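Serine hydrolase CCSP0084 (Cycloclasticus sp. P1, PDB 4I3F) is a serine hydrolase of the alpha/beta hydrolase family that probably cleaves esters and meta-cleavage products formed in polyaromatic hydrocarbon breakdown. Local coordinates at residues 23-28 with 34-39; 48-53 with 105-110; 53-58 with 212-217; 71-76 with 292-297; 78-81 with 85-88. All coordinates share one frame; numbering follows the deposited sequence. Where two conformers were deposited one is given.

Contact 1: residues 23-28 with 34-39; sequences QTSNIQ and TFLNEA
Leu-36 O is gripped by three groups. Ser-25 N donates to Leu-36 O over 3.0 Å, Thr-24 CA lies 3.1 Å from Leu-36 O in a CA-H...O contact, and a water adds a weak bond. Ser-25 OG holds the same water at 2.6 Å, and the water also donates to Glu-38 OE1. With chi1 at 56°, Ser-25 OG sits between its own backbone N and carbonyl carbon, close to the water. The Glu-38 carboxylate is also held by Lys-114 and His-75. Backbone bonds run both ways in the pairs Gln-23 with Glu-38, Ser-25 with Leu-36 and Ile-27 with Thr-34; Thr-34 N reaches Ile-27 O at 2.8 Å.

Thr-24, Asn-26, Phe-35 and Asn-37 lie on the face opposite Ser-25 and Leu-36. Asn-26 OD1 meets the ring edge of Phe-35 in plane, 3.4 Å from Phe-35 CD1. Thr-24 CB lies 3.7 Å from Phe-35 CZ. The methyl Thr-24 CG2 runs beside Asn-37 OD1, while Asn-37 ND2 bonds to Ala-78 O. Ile-27 and Leu-36, on the Ser-25 face, meet Leu-110 of helix 96-113. This is a regular antiparallel beta hairpin, and it forms one edge of the alpha/beta hydrolase sheet.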
# COMPACT_ATOMS: atom_id res chain seq x y z
N GLN A 23 -1.59 -16.74 -10.19
CA GLN A 23 -2.10 -16.40 -11.50
C GLN A 23 -2.00 -14.89 -11.70
O GLN A 23 -2.12 -14.12 -10.75
CB GLN A 23 -3.55 -16.84 -11.63
CG GLN A 23 -3.83 -18.23 -11.10
CD GLN A 23 -5.31 -18.47 -10.81
OE1 GLN A 23 -6.18 -17.77 -11.35
NE2 GLN A 23 -5.60 -19.45 -9.97
N THR A 24 -1.78 -14.48 -12.93
CA THR A 24 -1.86 -13.07 -13.28
C THR A 24 -2.89 -12.90 -14.38
O THR A 24 -3.15 -13.82 -15.16
CB THR A 24 -0.51 -12.52 -13.76
OG1 THR A 24 -0.10 -13.23 -14.94
CG2 THR A 24 0.55 -12.69 -12.68
N SER A 25 -3.49 -11.72 -14.44
CA SER A 25 -4.43 -11.39 -15.49
C SER A 25 -4.45 -9.89 -15.67
O SER A 25 -3.96 -9.14 -14.82
CB SER A 25 -5.83 -11.90 -15.14
OG SER A 25 -6.27 -11.38 -13.89
N ASN A 26 -4.97 -9.45 -16.81
CA ASN A 26 -5.25 -8.05 -17.04
C ASN A 26 -6.75 -7.92 -17.11
O ASN A 26 -7.40 -8.58 -17.93
CB ASN A 26 -4.59 -7.57 -18.33
CG ASN A 26 -3.08 -7.65 -18.28
OD1 ASN A 26 -2.43 -6.81 -17.65
ND2 ASN A 26 -2.51 -8.66 -18.93
N ILE A 27 -7.31 -7.09 -16.24
CA ILE A 27 -8.75 -7.02 -16.11
C ILE A 27 -9.23 -5.58 -16.24
O ILE A 27 -8.65 -4.66 -15.67
CB ILE A 27 -9.19 -7.67 -14.78
CG1 ILE A 27 -10.71 -7.69 -14.64
CG2 ILE A 27 -8.53 -7.01 -13.58
CD1 ILE A 27 -11.20 -8.72 -13.65
N GLN A 28 -10.28 -5.38 -17.04
CA GLN A 28 -10.78 -4.04 -17.28
C GLN A 28 -11.40 -3.46 -16.02
O GLN A 28 -12.31 -4.05 -15.44
CB GLN A 28 -11.79 -4.05 -18.41
CG GLN A 28 -12.33 -2.69 -18.77
CD GLN A 28 -13.25 -2.75 -19.97
OE1 GLN A 28 -12.98 -3.45 -20.94
NE2 GLN A 28 -14.37 -2.02 -19.90
N THR A 34 -6.36 -3.16 -15.31
CA THR A 34 -5.60 -3.41 -14.09
C THR A 34 -4.83 -4.72 -14.18
O THR A 34 -5.40 -5.76 -14.52
CB THR A 34 -6.52 -3.45 -12.86
OG1 THR A 34 -6.94 -2.12 -12.55
CG2 THR A 34 -5.78 -4.02 -11.65
N PHE A 35 -3.53 -4.67 -13.90
CA PHE A 35 -2.75 -5.90 -13.82
C PHE A 35 -2.98 -6.50 -12.44
O PHE A 35 -2.83 -5.81 -11.43
CB PHE A 35 -1.27 -5.62 -14.04
CG PHE A 35 -0.41 -6.86 -13.98
CD1 PHE A 35 -0.38 -7.75 -15.04
CD2 PHE A 35 0.33 -7.14 -12.84
CE1 PHE A 35 0.39 -8.89 -14.99
CE2 PHE A 35 1.11 -8.28 -12.78
CZ PHE A 35 1.14 -9.16 -13.85
N LEU A 36 -3.37 -7.77 -12.41
CA LEU A 36 -3.80 -8.39 -11.17
C LEU A 36 -3.01 -9.66 -10.85
O LEU A 36 -2.86 -10.54 -11.70
CB LEU A 36 -5.28 -8.73 -11.25
CG LEU A 36 -5.88 -9.43 -10.04
CD1 LEU A 36 -5.91 -8.50 -8.84
CD2 LEU A 36 -7.26 -9.97 -10.36
N ASN A 37 -2.49 -9.74 -9.64
CA ASN A 37 -1.96 -11.01 -9.13
C ASN A 37 -3.00 -11.67 -8.21
O ASN A 37 -3.62 -10.99 -7.39
CB ASN A 37 -0.69 -10.76 -8.33
CG ASN A 37 0.39 -10.08 -9.15
OD1 ASN A 37 1.12 -10.73 -9.89
ND2 ASN A 37 0.51 -8.76 -9.00
N GLU A 38 -3.18 -12.98 -8.35
CA GLU A 38 -4.11 -13.73 -7.51
C GLU A 38 -3.49 -15.02 -6.98
O GLU A 38 -2.70 -15.66 -7.66
CB GLU A 38 -5.36 -14.10 -8.29
CG GLU A 38 -6.44 -13.06 -8.32
CD GLU A 38 -7.67 -13.55 -9.06
OE1 GLU A 38 -7.63 -13.60 -10.31
OE2 GLU A 38 -8.66 -13.89 -8.39
N ALA A 39 -3.89 -15.42 -5.78
CA ALA A 39 -3.53 -16.74 -5.28
C ALA A 39 -4.66 -17.23 -4.38
O ALA A 39 -5.47 -16.42 -3.93
CB ALA A 39 -2.22 -16.70 -4.53
O HOH W 1 -5.38 -12.94 -11.95

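Contact 2: residues 48-53 with 105-110; sequences LLLHGS and QQQIDL
Leu-48 and Leu-50 of strand 46-50 pack against Gln-107 and Leu-110 in the core of the alpha/beta hydrolase fold. Helix 96-113 is the helix of a beta-alpha-beta crossover from strand 75-79 to strand 119-124. Strand 46-50 lies between those two in the sheet. The short strand and helix segments pass 11.4 Å apart at 155°, so they run nearly antiparallel.

Leu-48 comes first. Its CG is anti to the backbone N (chi1 175°), and its two methyls reach the helix. Leu-48 CD1 touches Leu-110 CD2 at 3.9 Å. Leu-48 CD2 lies 3.7 Å from Gln-107 OE1. Leu-50 then slides past Gln-107 in the opposite direction, with Leu-50 CD2 against the amide carbon.

The Gln-107 chain bends at chi2 (-42°), which lays its amide over the leucines. With an alanine here, both leucines would probably lose the group they rest on, and a gap would open under the helix. No hydrogen bond joins the segments. The buried oxygen Gln-107 OE1 has no polar partner in the model; its close neighbour is the methyl Leu-50 CD2, at 3.5 Å.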
# COMPACT_ATOMS: atom_id res chain seq x y z
N LEU A 48 -7.83 -8.26 -0.23
CA LEU A 48 -7.32 -7.36 -1.26
C LEU A 48 -6.11 -6.65 -0.67
O LEU A 48 -6.22 -6.02 0.39
CB LEU A 48 -8.40 -6.33 -1.63
CG LEU A 48 -8.00 -5.21 -2.61
CD1 LEU A 48 -7.63 -5.79 -3.96
CD2 LEU A 48 -9.12 -4.19 -2.76
N LEU A 49 -4.96 -6.77 -1.32
CA LEU A 49 -3.72 -6.18 -0.79
C LEU A 49 -3.29 -5.01 -1.66
O LEU A 49 -3.11 -5.16 -2.88
CB LEU A 49 -2.60 -7.22 -0.72
CG LEU A 49 -2.87 -8.37 0.26
CD1 LEU A 49 -3.34 -9.60 -0.49
CD2 LEU A 49 -1.65 -8.68 1.11
N LEU A 50 -3.11 -3.85 -1.04
CA LEU A 50 -2.80 -2.62 -1.78
C LEU A 50 -1.40 -2.13 -1.42
O LEU A 50 -1.12 -1.80 -0.26
CB LEU A 50 -3.86 -1.54 -1.50
CG LEU A 50 -5.31 -1.90 -1.84
CD1 LEU A 50 -6.25 -0.73 -1.57
CD2 LEU A 50 -5.41 -2.35 -3.29
N HIS A 51 -0.53 -2.07 -2.42
CA HIS A 51 0.89 -1.75 -2.23
C HIS A 51 1.16 -0.25 -1.97
O HIS A 51 0.24 0.57 -2.01
CB HIS A 51 1.67 -2.22 -3.45
CG HIS A 51 1.40 -1.43 -4.69
ND1 HIS A 51 0.75 -1.96 -5.79
CD2 HIS A 51 1.74 -0.16 -5.03
CE1 HIS A 51 0.68 -1.04 -6.74
NE2 HIS A 51 1.26 0.06 -6.30
N GLY A 52 2.42 0.07 -1.68
CA GLY A 52 2.82 1.44 -1.35
C GLY A 52 3.27 2.27 -2.53
O GLY A 52 3.00 1.92 -3.68
N SER A 53 3.95 3.38 -2.26
CA SER A 53 4.28 4.32 -3.34
C SER A 53 5.77 4.62 -3.49
O SER A 53 6.15 5.75 -3.82
CB SER A 53 3.49 5.62 -3.16
OG SER A 53 3.67 6.16 -1.85
N GLN A 105 -12.00 4.11 -6.91
CA GLN A 105 -12.89 3.52 -7.90
C GLN A 105 -12.27 2.27 -8.55
O GLN A 105 -12.97 1.31 -8.87
CB GLN A 105 -13.32 4.53 -8.97
CG GLN A 105 -14.46 4.03 -9.85
CD GLN A 105 -15.73 3.73 -9.05
OE1 GLN A 105 -16.18 4.56 -8.26
NE2 GLN A 105 -16.31 2.56 -9.27
N GLN A 106 -10.95 2.28 -8.72
CA GLN A 106 -10.27 1.11 -9.27
C GLN A 106 -10.55 -0.15 -8.45
O GLN A 106 -10.81 -1.22 -9.01
CB GLN A 106 -8.75 1.35 -9.35
CG GLN A 106 -7.98 0.11 -9.85
CD GLN A 106 -6.48 0.26 -9.73
OE1 GLN A 106 -5.98 1.07 -8.94
NE2 GLN A 106 -5.74 -0.54 -10.50
N GLN A 107 -10.50 -0.04 -7.12
CA GLN A 107 -10.68 -1.22 -6.30
C GLN A 107 -12.12 -1.70 -6.30
O GLN A 107 -12.38 -2.90 -6.27
CB GLN A 107 -10.19 -0.98 -4.86
CG GLN A 107 -8.74 -0.52 -4.76
CD GLN A 107 -7.82 -1.27 -5.71
OE1 GLN A 107 -7.88 -2.48 -5.81
NE2 GLN A 107 -6.96 -0.54 -6.40
N ILE A 108 -13.06 -0.76 -6.35
CA ILE A 108 -14.48 -1.11 -6.47
C ILE A 108 -14.73 -1.79 -7.82
O ILE A 108 -15.41 -2.82 -7.88
CB ILE A 108 -15.38 0.12 -6.33
CG1 ILE A 108 -15.20 0.76 -4.95
CG2 ILE A 108 -16.85 -0.26 -6.55
CD1 ILE A 108 -15.50 -0.19 -3.81
N ASP A 109 -14.17 -1.22 -8.89
CA ASP A 109 -14.30 -1.81 -10.22
C ASP A 109 -13.66 -3.19 -10.29
O ASP A 109 -14.14 -4.06 -11.02
CB ASP A 109 -13.67 -0.90 -11.28
CG ASP A 109 -14.46 0.37 -11.51
OD1 ASP A 109 -15.65 0.42 -11.12
OD2 ASP A 109 -13.89 1.32 -12.10
N LEU A 110 -12.58 -3.39 -9.54
CA LEU A 110 -11.92 -4.71 -9.48
C LEU A 110 -12.81 -5.73 -8.77
O LEU A 110 -13.03 -6.83 -9.27
CB LEU A 110 -10.57 -4.60 -8.77
CG LEU A 110 -9.77 -5.88 -8.53
CD1 LEU A 110 -9.47 -6.60 -9.83
CD2 LEU A 110 -8.46 -5.59 -7.78

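Contact 3: residues 53-58 with 212-217; sequences SGPGAN and LQFEAM
Phe-214 of helix 208-217 meets the loop that follows strand 46-50, mainly through Ser-53 and Pro-55. The weakly polar part comes first. Ser-53 O lies in the plane of the Phe-214 ring, at its edge. It is 3.3 Å from Phe-214 CE1 and 3.5 Å from Phe-214 CZ, so the carbonyl faces the slightly positive ring hydrogens. Gly-54 O is more distant and approaches obliquely.

The apolar part belongs to Pro-55. Pro-55 CG is 4.3 Å from Phe-214 CZ, and Pro-55 CA is 4.1 Å from Phe-214 CE1. The Phe-214 CG is anti to the backbone N (chi1 -173°), and this carries the ring off the helix toward the loop. Phe-218 stacks edge-to-face with Phe-214.

Backbone bonds shape the loop itself. A type II turn runs from Gly-54 to Ala-57, with Ala-57 N donating to Gly-54 O over 2.9 Å. Gly-56 takes the positive phi of this turn (76°). A side-chain bond from Ser-53 OG to Trp-165 NE1 adds to these.

As in related hydrolases, this glycine-rich loop after the strand probably lies by the oxyanion hole, and helix 208-217 belongs to the helical insertion between strands 142-148 and 243-248. No hydrogen bond joins the two segments. The chemistry implies that a ring edge and a proline hold loop and helix together by shape and weak electrostatics.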
# COMPACT_ATOMS: atom_id res chain seq x y z
N SER A 53 3.95 3.38 -2.26
CA SER A 53 4.28 4.32 -3.34
C SER A 53 5.77 4.62 -3.49
O SER A 53 6.15 5.75 -3.82
CB SER A 53 3.49 5.62 -3.16
OG SER A 53 3.67 6.16 -1.85
N GLY A 54 6.62 3.63 -3.26
CA GLY A 54 8.02 3.79 -3.62
C GLY A 54 8.10 3.95 -5.13
O GLY A 54 7.23 3.46 -5.84
N PRO A 55 9.11 4.68 -5.63
CA PRO A 55 9.26 4.72 -7.09
C PRO A 55 9.40 3.31 -7.67
O PRO A 55 10.13 2.48 -7.12
CB PRO A 55 10.55 5.51 -7.28
CG PRO A 55 10.63 6.39 -6.07
CD PRO A 55 10.03 5.60 -4.94
N GLY A 56 8.69 3.03 -8.75
CA GLY A 56 8.74 1.70 -9.33
C GLY A 56 7.95 0.67 -8.55
O GLY A 56 8.04 -0.52 -8.82
N ALA A 57 7.17 1.13 -7.57
CA ALA A 57 6.34 0.21 -6.78
C ALA A 57 5.37 -0.57 -7.65
O ALA A 57 4.88 -0.07 -8.66
CB ALA A 57 5.57 0.96 -5.71
N ASN A 58 5.11 -1.82 -7.26
CA ASN A 58 4.05 -2.62 -7.85
C ASN A 58 3.56 -3.64 -6.83
O ASN A 58 4.09 -3.70 -5.71
CB ASN A 58 4.47 -3.25 -9.20
CG ASN A 58 5.49 -4.40 -9.06
OD1 ASN A 58 5.77 -5.11 -10.03
ND2 ASN A 58 6.03 -4.59 -7.88
N LEU A 212 6.11 9.01 -15.84
CA LEU A 212 5.19 10.11 -16.11
C LEU A 212 3.99 10.12 -15.17
O LEU A 212 3.58 11.18 -14.69
CB LEU A 212 4.71 10.06 -17.56
CG LEU A 212 5.79 10.44 -18.57
CD1 LEU A 212 5.35 10.12 -19.99
CD2 LEU A 212 6.11 11.92 -18.45
N GLN A 213 3.42 8.95 -14.90
CA GLN A 213 2.25 8.92 -14.04
C GLN A 213 2.60 9.10 -12.56
O GLN A 213 1.82 9.70 -11.82
CB GLN A 213 1.41 7.67 -14.34
CG GLN A 213 1.12 7.56 -15.84
CD GLN A 213 -0.13 6.75 -16.16
OE1 GLN A 213 -0.76 6.19 -15.27
NE2 GLN A 213 -0.48 6.69 -17.44
N PHE A 214 3.77 8.65 -12.13
CA PHE A 214 4.20 8.86 -10.74
C PHE A 214 4.39 10.36 -10.50
O PHE A 214 4.02 10.88 -9.45
CB PHE A 214 5.51 8.11 -10.46
CG PHE A 214 5.94 8.14 -9.01
CD1 PHE A 214 5.53 7.14 -8.14
CD2 PHE A 214 6.76 9.15 -8.52
CE1 PHE A 214 5.93 7.15 -6.80
CE2 PHE A 214 7.15 9.18 -7.19
CZ PHE A 214 6.74 8.18 -6.33
N GLU A 215 4.99 11.04 -11.47
CA GLU A 215 5.18 12.49 -11.37
C GLU A 215 3.84 13.22 -11.26
O GLU A 215 3.73 14.23 -10.57
CB GLU A 215 5.96 13.01 -12.58
CG GLU A 215 7.41 12.53 -12.65
CD GLU A 215 8.13 13.03 -13.89
OE1 GLU A 215 9.32 13.38 -13.78
OE2 GLU A 215 7.52 13.06 -14.98
N ALA A 216 2.83 12.69 -11.94
CA ALA A 216 1.52 13.32 -11.95
C ALA A 216 0.76 13.13 -10.64
O ALA A 216 -0.05 13.99 -10.26
CB ALA A 216 0.70 12.81 -13.13
N MET A 217 1.01 12.01 -9.96
CA MET A 217 0.34 11.70 -8.70
C MET A 217 0.65 12.68 -7.59
O MET A 217 -0.20 12.97 -6.75
CB MET A 217 0.79 10.35 -8.17
CG MET A 217 0.38 9.21 -9.00
SD MET A 217 1.27 7.75 -8.46
CE MET A 217 0.81 6.68 -9.83

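Contact 4: residues 71-76 with 292-297; sequences AENYHC and LTKLFF
Asn-73 and Tyr-74 pack on Lys-294 and Phe-297 in a mixed polar and apolar contact near the end of the chain. It joins the turn that leads into strand 75-79 to helix 286-298, and no hydrogen bond crosses between the two segments.

Tyr-74 carries most of it. Its ring extends to the helix, and Tyr-74 OH stands 3.1 Å from Phe-297 C. The side chains cross with Tyr-74 CZ 3.8 Å from Phe-297 CB. Lys-294 CG lies at the edge of the tyrosine ring, 4.4 Å from Tyr-74 CE2. The Tyr-74 hydroxyl has its hydrogen bond with Asp-298 OD1.

Lys-294 starts extended, with CG anti to the backbone N (chi1 -179°), and bends only at its end (chi4 -81°). Its stem thus runs out to the turn. Lys-294 CE comes to 3.2 Å from Asn-73 OD1, while Lys-294 NZ stays 3.9 Å from Asn-73 OD1. The ammonium probably polarises that CE, which would suit the amide oxygen. The salt bridge of Lys-294 is with Asp-298 OD2, so Asp-298 holds both Tyr-74 and Lys-294.

The Phe-297 ring leads away from the turn. It stacks on His-120 and touches Ile-47 and Val-146 of the sheet. This is the C-terminal helix packed against the central sheet of the alpha/beta hydrolase fold.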
# COMPACT_ATOMS: atom_id res chain seq x y z
N ALA A 71 -2.36 -17.20 1.06
CA ALA A 71 -3.12 -18.02 0.11
C ALA A 71 -3.43 -19.44 0.60
O ALA A 71 -4.26 -20.12 0.00
CB ALA A 71 -2.45 -18.06 -1.24
N GLU A 72 -2.76 -19.90 1.66
CA GLU A 72 -3.06 -21.20 2.25
C GLU A 72 -4.49 -21.23 2.78
O GLU A 72 -5.09 -22.29 2.91
CB GLU A 72 -2.09 -21.51 3.40
CG GLU A 72 -0.62 -21.61 3.01
CD GLU A 72 0.28 -21.80 4.22
OE1 GLU A 72 -0.25 -21.88 5.35
OE2 GLU A 72 1.52 -21.86 4.05
N ASN A 73 -5.02 -20.06 3.09
CA ASN A 73 -6.34 -19.98 3.71
C ASN A 73 -7.25 -18.90 3.13
O ASN A 73 -8.46 -18.89 3.39
CB ASN A 73 -6.19 -19.81 5.23
CG ASN A 73 -5.44 -20.97 5.87
OD1 ASN A 73 -4.23 -20.89 6.12
ND2 ASN A 73 -6.15 -22.06 6.14
N TYR A 74 -6.68 -18.00 2.33
CA TYR A 74 -7.44 -16.87 1.80
C TYR A 74 -7.25 -16.69 0.30
O TYR A 74 -6.18 -16.98 -0.24
CB TYR A 74 -7.04 -15.57 2.51
CG TYR A 74 -7.47 -15.53 3.95
CD1 TYR A 74 -8.75 -15.12 4.31
CD2 TYR A 74 -6.60 -15.93 4.97
CE1 TYR A 74 -9.14 -15.10 5.62
CE2 TYR A 74 -6.99 -15.92 6.28
CZ TYR A 74 -8.26 -15.50 6.60
OH TYR A 74 -8.66 -15.48 7.92
N HIS A 75 -8.30 -16.20 -0.36
CA HIS A 75 -8.21 -15.79 -1.76
C HIS A 75 -7.58 -14.41 -1.80
O HIS A 75 -8.20 -13.43 -1.40
CB HIS A 75 -9.61 -15.75 -2.38
CG HIS A 75 -9.64 -15.24 -3.79
ND1 HIS A 75 -10.81 -14.86 -4.41
CD2 HIS A 75 -8.65 -15.05 -4.69
CE1 HIS A 75 -10.54 -14.45 -5.64
NE2 HIS A 75 -9.23 -14.56 -5.84
N CYS A 76 -6.35 -14.33 -2.29
CA CYS A 76 -5.63 -13.06 -2.32
C CYS A 76 -5.70 -12.38 -3.67
O CYS A 76 -5.44 -13.01 -4.70
CB CYS A 76 -4.17 -13.28 -1.93
SG CYS A 76 -3.95 -13.85 -0.24
N LEU A 292 0.90 -12.14 12.14
CA LEU A 292 -0.01 -11.19 12.80
C LEU A 292 -1.21 -10.88 11.93
O LEU A 292 -2.36 -10.87 12.41
CB LEU A 292 0.74 -9.90 13.17
CG LEU A 292 -0.08 -8.91 13.99
CD1 LEU A 292 -0.31 -9.46 15.39
CD2 LEU A 292 0.65 -7.58 14.06
N THR A 293 -0.95 -10.64 10.65
CA THR A 293 -1.99 -10.32 9.67
C THR A 293 -2.97 -11.48 9.51
O THR A 293 -4.20 -11.28 9.58
CB THR A 293 -1.36 -9.93 8.33
OG1 THR A 293 -0.59 -8.73 8.52
CG2 THR A 293 -2.42 -9.70 7.25
N LYS A 294 -2.44 -12.68 9.29
CA LYS A 294 -3.28 -13.86 9.12
C LYS A 294 -4.13 -14.13 10.35
O LYS A 294 -5.35 -14.33 10.25
CB LYS A 294 -2.44 -15.09 8.80
CG LYS A 294 -3.28 -16.35 8.60
CD LYS A 294 -2.44 -17.62 8.63
CE LYS A 294 -3.30 -18.87 8.44
NZ LYS A 294 -3.99 -19.31 9.69
N LEU A 295 -3.50 -14.13 11.52
CA LEU A 295 -4.21 -14.42 12.76
C LEU A 295 -5.27 -13.35 13.04
O LEU A 295 -6.31 -13.66 13.63
CB LEU A 295 -3.24 -14.55 13.93
CG LEU A 295 -2.24 -15.69 13.82
CD1 LEU A 295 -1.12 -15.52 14.83
CD2 LEU A 295 -2.92 -17.04 13.98
N PHE A 296 -5.02 -12.11 12.63
CA PHE A 296 -6.03 -11.07 12.79
C PHE A 296 -7.26 -11.40 11.93
O PHE A 296 -8.39 -11.38 12.42
CB PHE A 296 -5.46 -9.69 12.45
CG PHE A 296 -6.49 -8.59 12.53
CD1 PHE A 296 -7.00 -8.18 13.76
CD2 PHE A 296 -6.95 -7.97 11.38
CE1 PHE A 296 -7.95 -7.17 13.83
CE2 PHE A 296 -7.91 -6.97 11.44
CZ PHE A 296 -8.41 -6.57 12.66
N PHE A 297 -7.04 -11.71 10.66
CA PHE A 297 -8.16 -12.07 9.79
C PHE A 297 -8.82 -13.37 10.24
O PHE A 297 -10.03 -13.56 10.05
CB PHE A 297 -7.71 -12.16 8.32
CG PHE A 297 -7.37 -10.83 7.68
CD1 PHE A 297 -8.16 -9.70 7.92
CD2 PHE A 297 -6.27 -10.70 6.85
CE1 PHE A 297 -7.84 -8.47 7.33
CE2 PHE A 297 -5.96 -9.49 6.25
CZ PHE A 297 -6.75 -8.37 6.49

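Contact 5: residues 78-81 with 85-88; sequences APDI and GLSQ
Asp-80 makes two hydrogen bonds to the segment 85-88. Leu-86 N donates to Asp-80 OD2 over 2.8 Å, almost straight at 176°. It meets the oxygen on the anti side, 16° out of the carboxylate plane. Ser-87 OG donates to Asp-80 O over 2.7 Å, from well above the carbonyl plane. Ser-87 OG also lies 3.3 Å from Asp-80 CB, so the serine sits close against the aspartate stem.

Gly-85 gives room to the carboxylate. Gly-85 CA is 3.5 Å from Asp-80 OD2, and a beta carbon there would clash with that oxygen. Its phi is positive as well. Leu-86 CB lies beside the same oxygen, 3.8 Å from Asp-80 OD2.

The next shell fixes these groups. Asp-80 OD1 takes the N-H of Ala-59, at the start of helix 59-63. Gln-106 NE2 is a second donor to Asp-80 O. Ser-87 OG, a donor to that carbonyl, also takes the N-H of Phe-35. Asp-80 thus ties strand end, loop and helix start together. If an alanine stood in place of Asp-80, the N-H groups of Leu-86 and Ala-59 would probably be left without their acceptors, and the loop would be freer to shift.

The sequence from Asp-80 to Ser-87 fits the DxxGxGxS motif of alpha/beta hydrolases, in the loop after strand 75-79.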
# COMPACT_ATOMS: atom_id res chain seq x y z
N ALA A 78 -3.99 -8.99 -5.45
CA ALA A 78 -2.99 -7.94 -5.29
C ALA A 78 -2.76 -7.23 -6.62
O ALA A 78 -1.96 -7.68 -7.43
CB ALA A 78 -1.68 -8.52 -4.77
N PRO A 79 -3.49 -6.14 -6.85
CA PRO A 79 -3.34 -5.45 -8.14
C PRO A 79 -2.22 -4.42 -8.14
O PRO A 79 -1.87 -3.89 -7.08
CB PRO A 79 -4.67 -4.72 -8.28
CG PRO A 79 -5.04 -4.37 -6.82
CD PRO A 79 -4.61 -5.60 -6.05
N ASP A 80 -1.66 -4.14 -9.31
CA ASP A 80 -0.88 -2.93 -9.49
C ASP A 80 -1.89 -1.79 -9.42
O ASP A 80 -2.90 -1.79 -10.13
CB ASP A 80 -0.15 -2.89 -10.84
CG ASP A 80 1.06 -3.83 -10.90
OD1 ASP A 80 1.39 -4.48 -9.88
OD2 ASP A 80 1.68 -3.90 -11.98
N ILE A 81 -1.62 -0.83 -8.55
CA ILE A 81 -2.52 0.30 -8.35
C ILE A 81 -2.36 1.23 -9.54
O ILE A 81 -1.29 1.31 -10.14
CB ILE A 81 -2.23 0.95 -6.98
CG1 ILE A 81 -2.57 -0.04 -5.86
CG2 ILE A 81 -3.02 2.23 -6.77
CD1 ILE A 81 -2.12 0.43 -4.49
N GLY A 85 3.27 0.24 -12.08
CA GLY A 85 3.49 -1.04 -12.74
C GLY A 85 2.77 -1.18 -14.06
O GLY A 85 2.89 -0.32 -14.92
N LEU A 86 2.00 -2.25 -14.20
CA LEU A 86 1.31 -2.54 -15.46
C LEU A 86 -0.16 -2.13 -15.40
O LEU A 86 -0.99 -2.66 -16.16
CB LEU A 86 1.45 -4.02 -15.82
CG LEU A 86 2.88 -4.46 -16.10
CD1 LEU A 86 2.93 -5.97 -16.25
CD2 LEU A 86 3.41 -3.79 -17.34
N SER A 87 -0.48 -1.19 -14.52
CA SER A 87 -1.83 -0.63 -14.47
C SER A 87 -1.83 0.86 -14.84
O SER A 87 -2.41 1.68 -14.13
CB SER A 87 -2.44 -0.82 -13.09
OG SER A 87 -2.67 -2.20 -12.83
N GLN A 88 -1.18 1.19 -15.95
CA GLN A 88 -1.14 2.58 -16.39
C GLN A 88 -2.54 3.11 -16.69
O GLN A 88 -3.36 2.44 -17.31
CB GLN A 88 -0.20 2.73 -17.58
CG GLN A 88 1.24 2.38 -17.23
CD GLN A 88 1.78 3.22 -16.08
OE1 GLN A 88 1.89 4.43 -16.19
NE2 GLN A 88 2.12 2.57 -14.97

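Overall arrangement
Contacts 1, 2 and 5 form one group: the centre of contact 5 is about 9 Å from the centres of the other two. Gln-106 links all three, since its NE2 bonds to Thr-34 OG1 and to Asp-80 O. Contact 3 shares Ser-53 with contact 2, and its centre is about 11 Å from that of contact 5. Contact 4 lies about 28 Å from contact 3 between centres, yet it meets contact 1: Glu-38 OE2 bonds to His-75 NE2 and Ala-39 O to Cys-76 N. It also shares strand 75-79 with contact 5. Leu-50, Ser-53 and Ile-81 touch a probable nucleophile elbow at Gly-123, Ser-125 and Gly-127. The sodium ion at His-138 and Glu-140 is about 11 Å from the Gln-107 side chain.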